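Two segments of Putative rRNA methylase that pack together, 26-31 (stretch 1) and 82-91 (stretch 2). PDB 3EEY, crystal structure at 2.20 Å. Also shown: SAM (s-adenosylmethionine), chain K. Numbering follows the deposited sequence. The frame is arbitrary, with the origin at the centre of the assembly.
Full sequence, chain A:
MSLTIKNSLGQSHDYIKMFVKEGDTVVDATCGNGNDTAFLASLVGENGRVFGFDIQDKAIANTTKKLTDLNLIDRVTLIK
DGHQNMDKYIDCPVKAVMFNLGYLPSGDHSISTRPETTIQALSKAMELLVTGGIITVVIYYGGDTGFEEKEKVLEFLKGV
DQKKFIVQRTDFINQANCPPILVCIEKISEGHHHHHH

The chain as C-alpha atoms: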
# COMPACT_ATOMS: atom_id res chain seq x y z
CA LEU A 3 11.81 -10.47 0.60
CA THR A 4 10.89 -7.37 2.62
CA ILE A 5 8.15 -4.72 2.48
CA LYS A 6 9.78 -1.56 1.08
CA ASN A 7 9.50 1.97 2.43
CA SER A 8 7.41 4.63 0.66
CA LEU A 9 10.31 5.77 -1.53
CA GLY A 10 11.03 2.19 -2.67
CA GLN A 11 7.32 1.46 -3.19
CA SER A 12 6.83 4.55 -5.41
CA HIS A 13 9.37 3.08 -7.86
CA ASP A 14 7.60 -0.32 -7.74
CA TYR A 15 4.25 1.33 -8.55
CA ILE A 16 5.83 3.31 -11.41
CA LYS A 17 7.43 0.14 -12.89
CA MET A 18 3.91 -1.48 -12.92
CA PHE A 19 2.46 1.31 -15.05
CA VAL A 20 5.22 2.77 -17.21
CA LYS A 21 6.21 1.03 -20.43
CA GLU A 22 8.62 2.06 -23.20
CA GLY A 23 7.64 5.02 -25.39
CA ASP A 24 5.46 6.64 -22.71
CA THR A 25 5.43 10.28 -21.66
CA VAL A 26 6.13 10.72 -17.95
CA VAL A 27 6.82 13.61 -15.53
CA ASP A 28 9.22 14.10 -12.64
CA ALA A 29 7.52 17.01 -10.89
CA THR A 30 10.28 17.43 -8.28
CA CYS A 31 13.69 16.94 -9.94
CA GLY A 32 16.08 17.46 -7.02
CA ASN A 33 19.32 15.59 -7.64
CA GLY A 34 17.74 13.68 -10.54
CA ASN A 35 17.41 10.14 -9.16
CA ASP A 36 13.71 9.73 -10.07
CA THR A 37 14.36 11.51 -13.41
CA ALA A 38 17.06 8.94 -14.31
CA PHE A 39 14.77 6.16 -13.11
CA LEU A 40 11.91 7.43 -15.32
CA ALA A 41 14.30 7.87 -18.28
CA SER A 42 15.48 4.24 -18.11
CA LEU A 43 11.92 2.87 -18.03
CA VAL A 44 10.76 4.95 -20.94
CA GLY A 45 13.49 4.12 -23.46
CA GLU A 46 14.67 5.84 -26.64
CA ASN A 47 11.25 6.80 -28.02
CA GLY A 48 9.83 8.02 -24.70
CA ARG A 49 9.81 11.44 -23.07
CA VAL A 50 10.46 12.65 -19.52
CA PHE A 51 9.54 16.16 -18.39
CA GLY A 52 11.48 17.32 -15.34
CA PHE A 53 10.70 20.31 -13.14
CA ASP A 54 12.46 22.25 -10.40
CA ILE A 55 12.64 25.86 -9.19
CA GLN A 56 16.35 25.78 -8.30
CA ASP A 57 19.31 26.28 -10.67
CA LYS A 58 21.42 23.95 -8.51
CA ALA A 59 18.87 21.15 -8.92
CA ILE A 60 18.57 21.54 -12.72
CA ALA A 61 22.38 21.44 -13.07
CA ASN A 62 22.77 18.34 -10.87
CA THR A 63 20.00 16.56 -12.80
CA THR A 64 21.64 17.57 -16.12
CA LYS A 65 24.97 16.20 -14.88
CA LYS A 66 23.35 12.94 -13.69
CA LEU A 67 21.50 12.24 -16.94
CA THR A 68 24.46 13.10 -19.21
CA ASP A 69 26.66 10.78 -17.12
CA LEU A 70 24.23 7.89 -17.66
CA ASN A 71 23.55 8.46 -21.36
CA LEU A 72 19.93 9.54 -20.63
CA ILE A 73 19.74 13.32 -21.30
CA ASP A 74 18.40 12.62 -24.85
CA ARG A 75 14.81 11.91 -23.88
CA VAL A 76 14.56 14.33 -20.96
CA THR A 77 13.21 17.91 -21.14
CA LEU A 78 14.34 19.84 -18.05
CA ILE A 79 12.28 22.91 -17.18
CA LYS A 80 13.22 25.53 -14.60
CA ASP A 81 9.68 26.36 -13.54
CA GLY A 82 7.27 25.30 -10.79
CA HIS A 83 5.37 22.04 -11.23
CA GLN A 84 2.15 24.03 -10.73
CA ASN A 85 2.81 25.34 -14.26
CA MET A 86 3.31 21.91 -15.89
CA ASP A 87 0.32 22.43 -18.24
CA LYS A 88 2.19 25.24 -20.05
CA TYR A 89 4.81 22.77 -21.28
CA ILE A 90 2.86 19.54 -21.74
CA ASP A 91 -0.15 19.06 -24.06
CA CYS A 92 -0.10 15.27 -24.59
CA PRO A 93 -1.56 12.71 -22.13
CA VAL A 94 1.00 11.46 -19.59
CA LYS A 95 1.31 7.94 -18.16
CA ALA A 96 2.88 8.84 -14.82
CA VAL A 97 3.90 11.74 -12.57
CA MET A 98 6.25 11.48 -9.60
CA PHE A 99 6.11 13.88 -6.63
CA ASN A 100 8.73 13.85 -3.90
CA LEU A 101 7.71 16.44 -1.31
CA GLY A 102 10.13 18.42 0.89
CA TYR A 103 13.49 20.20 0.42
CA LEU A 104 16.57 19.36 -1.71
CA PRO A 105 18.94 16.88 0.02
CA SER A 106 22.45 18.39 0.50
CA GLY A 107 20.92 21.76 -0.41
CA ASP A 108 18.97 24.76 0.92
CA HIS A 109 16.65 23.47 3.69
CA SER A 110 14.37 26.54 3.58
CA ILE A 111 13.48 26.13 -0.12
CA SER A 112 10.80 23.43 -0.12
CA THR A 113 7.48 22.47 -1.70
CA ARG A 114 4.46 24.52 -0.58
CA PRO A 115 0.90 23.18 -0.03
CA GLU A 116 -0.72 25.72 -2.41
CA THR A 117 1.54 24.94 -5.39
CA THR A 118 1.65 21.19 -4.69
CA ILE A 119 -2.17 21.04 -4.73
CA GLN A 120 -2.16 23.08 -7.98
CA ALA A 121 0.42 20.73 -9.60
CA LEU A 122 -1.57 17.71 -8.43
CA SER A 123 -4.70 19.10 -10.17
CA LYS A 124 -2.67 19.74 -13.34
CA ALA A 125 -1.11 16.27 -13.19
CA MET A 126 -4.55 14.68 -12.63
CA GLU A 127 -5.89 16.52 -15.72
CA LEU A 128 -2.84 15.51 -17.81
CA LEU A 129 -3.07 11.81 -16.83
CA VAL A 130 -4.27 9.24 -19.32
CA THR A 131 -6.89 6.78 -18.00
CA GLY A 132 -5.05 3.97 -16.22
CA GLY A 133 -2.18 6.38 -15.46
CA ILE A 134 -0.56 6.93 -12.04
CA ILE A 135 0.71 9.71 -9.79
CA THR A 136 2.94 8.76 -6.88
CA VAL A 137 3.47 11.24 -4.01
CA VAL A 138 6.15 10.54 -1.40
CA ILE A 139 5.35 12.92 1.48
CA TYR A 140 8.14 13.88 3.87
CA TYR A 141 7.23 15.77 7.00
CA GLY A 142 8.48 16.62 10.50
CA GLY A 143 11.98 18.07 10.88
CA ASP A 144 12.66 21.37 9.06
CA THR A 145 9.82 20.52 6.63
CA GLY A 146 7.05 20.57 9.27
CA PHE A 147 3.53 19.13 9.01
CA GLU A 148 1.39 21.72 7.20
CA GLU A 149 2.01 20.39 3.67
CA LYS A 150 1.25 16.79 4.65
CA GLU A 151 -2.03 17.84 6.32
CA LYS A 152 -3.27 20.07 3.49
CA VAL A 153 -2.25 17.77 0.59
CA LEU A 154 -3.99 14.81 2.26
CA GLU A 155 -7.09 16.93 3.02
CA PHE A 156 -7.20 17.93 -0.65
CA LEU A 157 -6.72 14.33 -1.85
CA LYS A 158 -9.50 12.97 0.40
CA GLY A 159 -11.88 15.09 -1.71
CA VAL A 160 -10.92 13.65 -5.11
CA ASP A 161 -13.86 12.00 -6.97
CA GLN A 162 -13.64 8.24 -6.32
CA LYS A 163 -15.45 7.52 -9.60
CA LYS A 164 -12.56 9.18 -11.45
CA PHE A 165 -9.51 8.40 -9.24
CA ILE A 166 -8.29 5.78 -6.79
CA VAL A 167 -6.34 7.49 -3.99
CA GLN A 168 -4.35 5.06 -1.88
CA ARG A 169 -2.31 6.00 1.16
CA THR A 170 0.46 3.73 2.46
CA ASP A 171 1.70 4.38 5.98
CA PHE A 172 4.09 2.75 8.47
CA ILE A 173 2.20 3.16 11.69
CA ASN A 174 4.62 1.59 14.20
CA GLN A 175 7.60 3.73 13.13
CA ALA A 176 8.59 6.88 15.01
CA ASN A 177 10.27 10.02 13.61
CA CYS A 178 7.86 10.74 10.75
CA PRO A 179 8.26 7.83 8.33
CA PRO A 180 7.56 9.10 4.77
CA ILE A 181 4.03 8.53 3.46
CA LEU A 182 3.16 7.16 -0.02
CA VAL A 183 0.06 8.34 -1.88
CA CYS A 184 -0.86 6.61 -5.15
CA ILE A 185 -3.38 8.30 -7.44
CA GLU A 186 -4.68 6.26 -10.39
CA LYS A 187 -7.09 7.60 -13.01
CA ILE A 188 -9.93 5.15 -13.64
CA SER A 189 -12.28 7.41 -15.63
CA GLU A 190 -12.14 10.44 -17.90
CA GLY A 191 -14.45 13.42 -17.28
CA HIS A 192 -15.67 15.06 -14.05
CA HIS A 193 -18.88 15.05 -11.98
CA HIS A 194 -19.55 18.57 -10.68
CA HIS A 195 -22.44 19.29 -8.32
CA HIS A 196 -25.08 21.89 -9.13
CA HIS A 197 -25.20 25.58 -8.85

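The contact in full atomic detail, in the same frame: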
# COMPACT_ATOMS: atom_id res chain seq x y z
N VAL A 26 6.20 10.69 -19.40
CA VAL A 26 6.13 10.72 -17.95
C VAL A 26 6.67 12.05 -17.42
O VAL A 26 7.32 12.78 -18.16
CB VAL A 26 6.89 9.51 -17.30
CG1 VAL A 26 6.29 8.18 -17.73
CG2 VAL A 26 8.38 9.55 -17.63
N VAL A 27 6.38 12.36 -16.16
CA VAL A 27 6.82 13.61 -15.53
C VAL A 27 7.48 13.36 -14.18
O VAL A 27 6.97 12.60 -13.36
CB VAL A 27 5.63 14.63 -15.31
CG1 VAL A 27 6.15 15.98 -14.88
CG2 VAL A 27 4.77 14.79 -16.56
N ASP A 28 8.64 13.98 -13.96
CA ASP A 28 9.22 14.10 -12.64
C ASP A 28 8.92 15.53 -12.21
O ASP A 28 9.53 16.47 -12.71
CB ASP A 28 10.73 13.82 -12.68
CG ASP A 28 11.36 13.78 -11.29
OD1 ASP A 28 10.69 14.12 -10.29
OD2 ASP A 28 12.55 13.41 -11.19
N ALA A 29 7.98 15.69 -11.29
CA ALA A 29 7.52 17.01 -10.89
C ALA A 29 8.44 17.69 -9.87
O ALA A 29 8.30 18.88 -9.60
CB ALA A 29 6.10 16.94 -10.36
N THR A 30 9.37 16.93 -9.30
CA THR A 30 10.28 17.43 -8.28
C THR A 30 11.66 16.84 -8.54
O THR A 30 12.03 15.83 -7.95
CB THR A 30 9.82 17.03 -6.84
OG1 THR A 30 9.46 15.65 -6.83
CG2 THR A 30 8.61 17.84 -6.39
N CYS A 31 12.41 17.47 -9.45
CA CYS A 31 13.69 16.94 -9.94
C CYS A 31 14.74 16.62 -8.89
O CYS A 31 15.26 15.50 -8.88
CB CYS A 31 14.30 17.88 -10.98
SG CYS A 31 13.84 17.39 -12.61
N GLY A 82 8.05 26.06 -11.76
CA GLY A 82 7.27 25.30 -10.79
C GLY A 82 6.42 24.25 -11.45
O GLY A 82 5.97 24.43 -12.58
N HIS A 83 6.20 23.14 -10.75
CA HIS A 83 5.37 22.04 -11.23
C HIS A 83 3.90 22.42 -11.34
O HIS A 83 3.16 21.80 -12.10
CB HIS A 83 5.55 20.75 -10.40
CG HIS A 83 5.57 20.96 -8.91
ND1 HIS A 83 6.40 20.24 -8.08
CD2 HIS A 83 4.87 21.80 -8.10
CE1 HIS A 83 6.21 20.61 -6.83
NE2 HIS A 83 5.29 21.56 -6.81
N GLN A 84 3.49 23.45 -10.60
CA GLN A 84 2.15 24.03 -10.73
C GLN A 84 1.87 24.59 -12.13
O GLN A 84 0.71 24.78 -12.49
CB GLN A 84 1.92 25.11 -9.66
CG GLN A 84 2.75 26.38 -9.81
CD GLN A 84 4.08 26.32 -9.08
OE1 GLN A 84 4.62 25.25 -8.82
NE2 GLN A 84 4.62 27.49 -8.75
N ASN A 85 2.92 24.81 -12.91
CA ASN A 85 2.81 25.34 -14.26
C ASN A 85 3.07 24.30 -15.34
O ASN A 85 3.38 24.66 -16.48
CB ASN A 85 3.78 26.51 -14.46
CG ASN A 85 3.54 27.66 -13.49
OD1 ASN A 85 2.41 28.10 -13.29
ND2 ASN A 85 4.62 28.16 -12.90
N MET A 86 2.94 23.01 -14.99
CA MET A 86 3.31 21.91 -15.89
C MET A 86 2.46 21.84 -17.17
O MET A 86 2.90 21.30 -18.19
CB MET A 86 3.38 20.54 -15.16
CG MET A 86 2.05 19.84 -14.85
SD MET A 86 2.16 18.12 -14.27
CE MET A 86 3.12 18.34 -12.78
N ASP A 87 1.25 22.41 -17.10
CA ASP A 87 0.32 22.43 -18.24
C ASP A 87 0.74 23.38 -19.37
O ASP A 87 0.27 23.24 -20.50
CB ASP A 87 -1.10 22.78 -17.76
CG ASP A 87 -1.17 24.11 -17.03
OD1 ASP A 87 -0.21 24.48 -16.32
OD2 ASP A 87 -2.20 24.79 -17.15
N LYS A 88 1.62 24.32 -19.06
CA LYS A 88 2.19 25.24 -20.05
C LYS A 88 3.20 24.57 -20.98
O LYS A 88 3.52 25.10 -22.05
CB LYS A 88 2.85 26.44 -19.36
CG LYS A 88 1.88 27.36 -18.63
CD LYS A 88 2.60 28.45 -17.87
CE LYS A 88 1.60 29.26 -17.07
NZ LYS A 88 2.25 30.22 -16.14
N TYR A 89 3.71 23.41 -20.58
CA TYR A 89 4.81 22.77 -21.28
C TYR A 89 4.41 21.43 -21.86
O TYR A 89 5.07 20.92 -22.76
CB TYR A 89 5.99 22.59 -20.32
CG TYR A 89 6.48 23.88 -19.70
CD1 TYR A 89 7.47 24.65 -20.32
CD2 TYR A 89 5.98 24.32 -18.47
CE1 TYR A 89 7.93 25.83 -19.74
CE2 TYR A 89 6.44 25.50 -17.89
CZ TYR A 89 7.41 26.25 -18.53
OH TYR A 89 7.88 27.40 -17.95
N ILE A 90 3.32 20.87 -21.34
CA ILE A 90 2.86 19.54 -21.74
C ILE A 90 1.43 19.64 -22.28
O ILE A 90 0.57 20.28 -21.66
CB ILE A 90 2.94 18.53 -20.55
CG1 ILE A 90 4.32 18.58 -19.89
CG2 ILE A 90 2.62 17.11 -21.01
CD1 ILE A 90 4.40 18.02 -18.49
N ASP A 91 1.18 19.04 -23.44
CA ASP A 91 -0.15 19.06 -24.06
C ASP A 91 -0.66 17.66 -24.40
O ASP A 91 -1.85 17.48 -24.70
CB ASP A 91 -0.16 19.97 -25.30
CG ASP A 91 0.82 19.53 -26.39
OD1 ASP A 91 1.82 18.84 -26.08
OD2 ASP A 91 0.60 19.90 -27.56
N SAM K . 13.15 13.31 -6.45
CA SAM K . 14.23 14.19 -5.90
C SAM K . 15.60 13.52 -5.93
O SAM K . 16.54 13.90 -5.22
OXT SAM K . 15.80 12.57 -6.69
CB SAM K . 13.85 14.68 -4.50
CG SAM K . 12.96 15.92 -4.54
SD SAM K . 13.24 17.06 -3.15
CE SAM K . 12.48 16.12 -1.80
C5' SAM K . 12.01 18.33 -3.53
C4' SAM K . 12.44 19.16 -4.74
O4' SAM K . 11.35 19.89 -5.28
C3' SAM K . 13.53 20.18 -4.40
O3' SAM K . 14.59 20.02 -5.31
C2' SAM K . 12.86 21.53 -4.57
O2' SAM K . 13.75 22.53 -5.04
C1' SAM K . 11.77 21.20 -5.58
N9 SAM K . 10.63 22.14 -5.55
C8 SAM K . 10.20 22.94 -4.51
N7 SAM K . 9.12 23.65 -4.94
C5 SAM K . 8.87 23.30 -6.23
C6 SAM K . 7.91 23.70 -7.15
N6 SAM K . 6.97 24.60 -6.84
N1 SAM K . 7.93 23.16 -8.41
C2 SAM K . 8.88 22.23 -8.79
N3 SAM K . 9.82 21.83 -7.87
C4 SAM K . 9.81 22.36 -6.62

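Stretch 1 is the end of a buried strand, residues 26-28, followed by the loop 29-31. Stretch 2 carries a 3-10 segment that packs beside it. The contact is small, burying 231 Å² over both sides, and it rests on one hydrogen bond and a few apolar contacts.

V26 does not take part; its side chain is out of reach of stretch 2. V27 points toward stretch 2 and is the first residue to touch it. Its chi1 is t. CG2 of V27 lies 3.8 Å from CD1 of I90, and CG1 of V27 lies 4.4 Å from CE of M86. A branched, apolar residue suits this place, since it packs against the apolar side chains of M86 and I90 and brings no polar side-chain group into the buried contact.

D28 has its CA-to-CB bond directed away, as expected for alternation along a strand. Its OD1 accepts a hydrogen bond within stretch 1, from T30 N at 3.3 Å, which ties the loop back to the strand end. Its OD2 is bonded elsewhere in the structure.

A29 turns toward stretch 2 again, and its CA and the CA of H83 are the closest CA pair across the stretches, at 5.5 Å. Its small side chain fits this proximity: CB of A29 is 3.8 Å from CB of H83 and 4.1 Å from CE of M86. The M86 side chain, with chi1 p, chi2 t and chi3 p, brings its terminal methyl to both A29 and V27. The carbonyl of A29 accepts the only hydrogen bond between the stretches: H83 ND1 to A29 O, at 2.8 Å and an angle of 151°. This carbonyl sits at the edge of the imidazole ring, near its plane, where a ring nitrogen can donate to it. The bond places the proton on ND1. Histidine thus supplies a polar link within a buried contact.

T30 lies sideways to stretch 2. Its CG2 is 3.7 Å from H83 ND1, also at the ring edge. Its OG1 is hydrogen-bonded elsewhere in the structure. C31 stays out of reach of stretch 2, but its O is 3.4 Å from CA of SAM.

S-adenosylmethionine bridges the two stretches. Its amino N donates to T30 O at 3.1 Å. At the adenine end, H83 N donates to SAM N1 at 2.9 Å, and SAM N6 donates to Q84 OE1 at 3.1 Å. SAM C2 lies over one face of the H83 ring. A methyl donor bound here agrees with the methylase name.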